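Side-chain contacts in RNA-directed RNA polymerase (PDB 3ZED), which probably copies the viral RNA genome as an RNA-dependent RNA polymerase, found both free and covalently attached to that RNA: residues T209-H212 with E213-D216; I486-A489 with E490-K493. All coordinates share one frame; numbering follows the deposited sequence.

Interaction 1 (T209-H212 with E213-D216); sequences TPKH and EDPD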
loop_
_atom_site.group_PDB
_atom_site.type_symbol
_atom_site.label_atom_id
_atom_site.label_comp_id
_atom_site.label_asym_id
_atom_site.label_seq_id
_atom_site.Cartn_x
_atom_site.Cartn_y
_atom_site.Cartn_z
ATOM N N THR B 209 0.356 16.853 -11.808
ATOM C CA THR B 209 -1.090 17.016 -11.737
ATOM C C THR B 209 -1.722 15.840 -12.467
ATOM O O THR B 209 -1.051 15.293 -13.361
ATOM C CB THR B 209 -1.530 18.351 -12.395
ATOM O OG1 THR B 209 -1.326 18.255 -13.806
ATOM C CG2 THR B 209 -0.857 19.596 -11.791
ATOM N N PRO B 210 -3.010 15.473 -12.217
ATOM C CA PRO B 210 -3.648 14.469 -13.092
ATOM C C PRO B 210 -3.669 14.970 -14.541
ATOM O O PRO B 210 -3.565 16.183 -14.765
ATOM C CB PRO B 210 -5.079 14.377 -12.545
ATOM C CG PRO B 210 -4.998 14.931 -11.148
ATOM C CD PRO B 210 -3.960 15.993 -11.210
ATOM N N LYS B 211 -3.798 14.065 -15.523
ATOM C CA LYS B 211 -3.895 14.439 -16.945
ATOM C C LYS B 211 -4.988 15.501 -17.141
ATOM O O LYS B 211 -5.978 15.486 -16.409
ATOM C CB LYS B 211 -4.222 13.204 -17.800
ATOM C CG LYS B 211 -3.085 12.206 -17.927
ATOM C CD LYS B 211 -3.554 10.919 -18.596
ATOM C CE LYS B 211 -2.593 10.423 -19.657
ATOM N NZ LYS B 211 -1.321 9.887 -19.088
ATOM N N HIS B 212 -4.809 16.416 -18.108
ATOM C CA HIS B 212 -5.780 17.485 -18.403
ATOM C C HIS B 212 -7.151 16.902 -18.786
ATOM O O HIS B 212 -8.173 17.479 -18.419
ATOM C CB HIS B 212 -5.252 18.411 -19.514
ATOM C CG HIS B 212 -6.269 19.393 -20.041
ATOM N ND1 HIS B 212 -6.621 20.527 -19.323
ATOM C CD2 HIS B 212 -6.982 19.372 -21.194
ATOM C CE1 HIS B 212 -7.531 21.152 -20.055
ATOM N NE2 HIS B 212 -7.791 20.490 -21.180
ATOM N N GLU B 213 -7.171 15.763 -19.504
ATOM C CA GLU B 213 -8.402 15.108 -19.962
ATOM C C GLU B 213 -9.193 14.475 -18.805
ATOM O O GLU B 213 -10.402 14.299 -18.936
ATOM C CB GLU B 213 -8.115 14.057 -21.055
ATOM C CG GLU B 213 -6.899 13.174 -20.803
ATOM C CD GLU B 213 -5.610 13.618 -21.472
ATOM O OE1 GLU B 213 -5.176 14.770 -21.235
ATOM O OE2 GLU B 213 -5.027 12.806 -22.230
ATOM N N ASP B 214 -8.533 14.167 -17.676
ATOM C CA ASP B 214 -9.181 13.579 -16.508
ATOM C C ASP B 214 -10.134 14.576 -15.809
ATOM O O ASP B 214 -9.798 15.759 -15.650
ATOM C CB ASP B 214 -8.140 13.053 -15.515
ATOM C CG ASP B 214 -7.464 11.759 -15.941
ATOM O OD1 ASP B 214 -7.763 11.262 -17.061
ATOM O OD2 ASP B 214 -6.666 11.223 -15.147
ATOM N N PRO B 215 -11.339 14.097 -15.401
ATOM C CA PRO B 215 -12.283 14.991 -14.731
ATOM C C PRO B 215 -11.811 15.441 -13.361
ATOM O O PRO B 215 -11.117 14.726 -12.646
ATOM C CB PRO B 215 -13.554 14.145 -14.611
ATOM C CG PRO B 215 -13.071 12.735 -14.607
ATOM C CD PRO B 215 -11.880 12.725 -15.508
ATOM N N ASP B 216 -12.204 16.656 -13.012
ATOM C CA ASP B 216 -11.967 17.287 -11.731
ATOM C C ASP B 216 -12.797 16.592 -10.664
ATOM O O ASP B 216 -13.758 15.884 -10.990
ATOM C CB ASP B 216 -12.372 18.767 -11.809
ATOM C CG ASP B 216 -11.549 19.667 -12.706
ATOM O OD1 ASP B 216 -10.428 19.271 -13.079
ATOM O OD2 ASP B 216 -12.002 20.791 -12.985
HETATM O O HOH W 1 -4.219 11.455 -14.667
#

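Interaction 2 (I486-A489 with E490-K493); sequences IVVA and EWVK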
loop_
_atom_site.group_PDB
_atom_site.type_symbol
_atom_site.label_atom_id
_atom_site.label_comp_id
_atom_site.label_asym_id
_atom_site.label_seq_id
_atom_site.Cartn_x
_atom_site.Cartn_y
_atom_site.Cartn_z
ATOM N N ILE B 486 8.406 12.802 7.908
ATOM C CA ILE B 486 8.491 13.517 9.179
ATOM C C ILE B 486 9.730 13.029 9.960
ATOM O O ILE B 486 10.503 13.857 10.454
ATOM C CB ILE B 486 7.172 13.373 10.000
ATOM C CG1 ILE B 486 6.013 14.120 9.303
ATOM C CG2 ILE B 486 7.375 13.826 11.478
ATOM C CD1 ILE B 486 4.586 13.891 9.879
ATOM N N VAL B 487 9.923 11.692 10.042
ATOM C CA VAL B 487 11.062 11.092 10.735
ATOM C C VAL B 487 12.383 11.567 10.056
ATOM O O VAL B 487 13.299 12.007 10.753
ATOM C CB VAL B 487 10.942 9.533 10.817
ATOM C CG1 VAL B 487 12.227 8.888 11.343
ATOM C CG2 VAL B 487 9.747 9.110 11.671
ATOM N N VAL B 488 12.433 11.546 8.711
ATOM C CA VAL B 488 13.616 11.954 7.924
ATOM C C VAL B 488 13.872 13.464 8.096
ATOM O O VAL B 488 15.015 13.835 8.354
ATOM C CB VAL B 488 13.517 11.529 6.429
ATOM C CG1 VAL B 488 14.616 12.167 5.581
ATOM C CG2 VAL B 488 13.561 10.012 6.302
ATOM N N ALA B 489 12.824 14.314 8.011
ATOM C CA ALA B 489 12.957 15.765 8.217
ATOM C C ALA B 489 13.548 16.080 9.608
ATOM O O ALA B 489 14.379 16.980 9.733
ATOM C CB ALA B 489 11.608 16.442 8.061
ATOM N N GLU B 490 13.132 15.320 10.640
ATOM C CA GLU B 490 13.613 15.491 12.012
ATOM C C GLU B 490 15.058 14.992 12.147
ATOM O O GLU B 490 15.816 15.582 12.896
ATOM C CB GLU B 490 12.682 14.804 13.028
ATOM C CG GLU B 490 11.390 15.573 13.264
ATOM C CD GLU B 490 11.551 16.958 13.858
ATOM O OE1 GLU B 490 12.410 17.146 14.752
ATOM O OE2 GLU B 490 10.809 17.863 13.418
ATOM N N TRP B 491 15.447 13.962 11.379
ATOM C CA TRP B 491 16.826 13.455 11.345
ATOM C C TRP B 491 17.734 14.540 10.759
ATOM O O TRP B 491 18.753 14.863 11.367
ATOM C CB TRP B 491 16.890 12.144 10.549
ATOM C CG TRP B 491 18.253 11.698 10.103
ATOM C CD1 TRP B 491 19.224 11.127 10.874
ATOM C CD2 TRP B 491 18.743 11.674 8.754
ATOM N NE1 TRP B 491 20.295 10.762 10.094
ATOM C CE2 TRP B 491 20.031 11.093 8.788
ATOM C CE3 TRP B 491 18.214 12.087 7.510
ATOM C CZ2 TRP B 491 20.815 10.938 7.628
ATOM C CZ3 TRP B 491 18.988 11.929 6.366
ATOM C CH2 TRP B 491 20.273 11.364 6.430
ATOM N N VAL B 492 17.308 15.174 9.647
ATOM C CA VAL B 492 18.037 16.269 8.995
ATOM C C VAL B 492 18.141 17.464 9.977
ATOM O O VAL B 492 19.242 17.983 10.175
ATOM C CB VAL B 492 17.391 16.672 7.634
ATOM C CG1 VAL B 492 18.035 17.934 7.046
ATOM C CG2 VAL B 492 17.452 15.519 6.625
ATOM N N LYS B 493 17.012 17.851 10.625
ATOM C CA LYS B 493 16.968 18.954 11.592
ATOM C C LYS B 493 17.932 18.709 12.770
ATOM O O LYS B 493 18.660 19.622 13.135
ATOM C CB LYS B 493 15.535 19.178 12.104
ATOM C CG LYS B 493 15.377 20.419 12.943
ATOM C CD LYS B 493 14.037 20.490 13.614
ATOM C CE LYS B 493 13.954 21.716 14.495
ATOM N NZ LYS B 493 12.649 21.800 15.192
#

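Interaction 1 (T209-H212 with E213-D216)
Lys-211 and Asp-214 close a type I beta turn in the loop that follows helix 194-204: the amide N of Asp-214 donates to the carbonyl O of Lys-211 at 3.1 Å. With the donor 63° out of the carbonyl plane, it is a bent bond that misses the lone pairs. Between the same two end residues the carboxylate carbon CG of Asp-214 lies 4.0 Å from CB of Lys-211, a carboxylate carbon against the base of the lysine chain. Asp-214 turns CG beside its own backbone N (chi1 -75°), which sends OD2 back toward the start of the turn. There a water joins the two residues, taking the proton of Lys-211 N at 2.8 Å and giving one to Asp-214 OD2 at 2.5 Å.

Glu-213 comes to Lys-211 by another route. Its CG sits between the backbone N and the carbonyl carbon (chi1 43°), and a further bend at chi2 folds the carboxylate back over the turn, OE1 reaching 3.9 Å from CB of Lys-211 and 4.0 Å from CB of His-212. The charged ends stay apart, with Lys-211 NZ 5.7 Å from Glu-213 OE2; the lysine instead bends at chi3 and chi4 and forms a salt bridge with Glu-342. Arg-435 bonds to the carbonyl O of Pro-210 and of Lys-211 and meets Asp-216 OD1 in a salt bridge. Just ahead of the turn, Pro-210 CB lies 4.4 Å from Asp-214 OD2.

Interaction 2 (I486-A489 with E490-K493)
The last two turns of helix 476-493, in the palm of the polymerase, bring Val-488 and Trp-491 together one turn apart. The two side chains lie side by side and point the same way, CG1 of Val-488 reaching CE3 of the indole at 4.1 Å. Trp-491 sets CG anti to its backbone N (chi1 164°); this swings the indole back along the helix beside Val-488, and chi2 turns its edge to Val-488 O, which lies near the ring plane at 3.7 Å from CE3. Phe-504 meets the indole with its ring plane steeply inclined, and Ile-392 of strand 389-394 also touches it, so the tryptophan joins the helix to the four-stranded antiparallel sheet. Regular alpha-helical i to i+4 bonding fixes this spacing: Val-492 N donates to Val-488 O at 3.0 Å, with an N-H...O angle of 164° and the donor nearly along the C=O axis, while Trp-491 N bonds to Val-487 O at 3.0 Å with the donor tilted 18° from the carbonyl plane. Glu-490 CG stands beside its own backbone N, 3.4 Å from Ile-486 O, and a bend at chi2 then turns the buried carboxylate, whose OE1 forms a salt bridge to Lys-510 and OE2 bonds to the Tyr-192 hydroxyl.

How the interactions relate
Interactions 1 and 2 both belong to the palm region of the sequence but are separate in space: their centres are 33 Å apart and their nearest atoms about 22 Å, with no touch. Interaction 1 precedes interaction 2 in the chain. Both are local contacts, yet one is a surface turn with a bridging water and the other a buried stretch of one helix with regular backbone bonds. Neither belongs to a known ligand or metal site. Interaction 2 comes nearer to a bound ion, the side chain of Val-487 being about 10 Å from a potassium. Both lie at similar distances from the chain centre, about 23 Å for the centre of interaction 1 and about 22 Å for that of interaction 2.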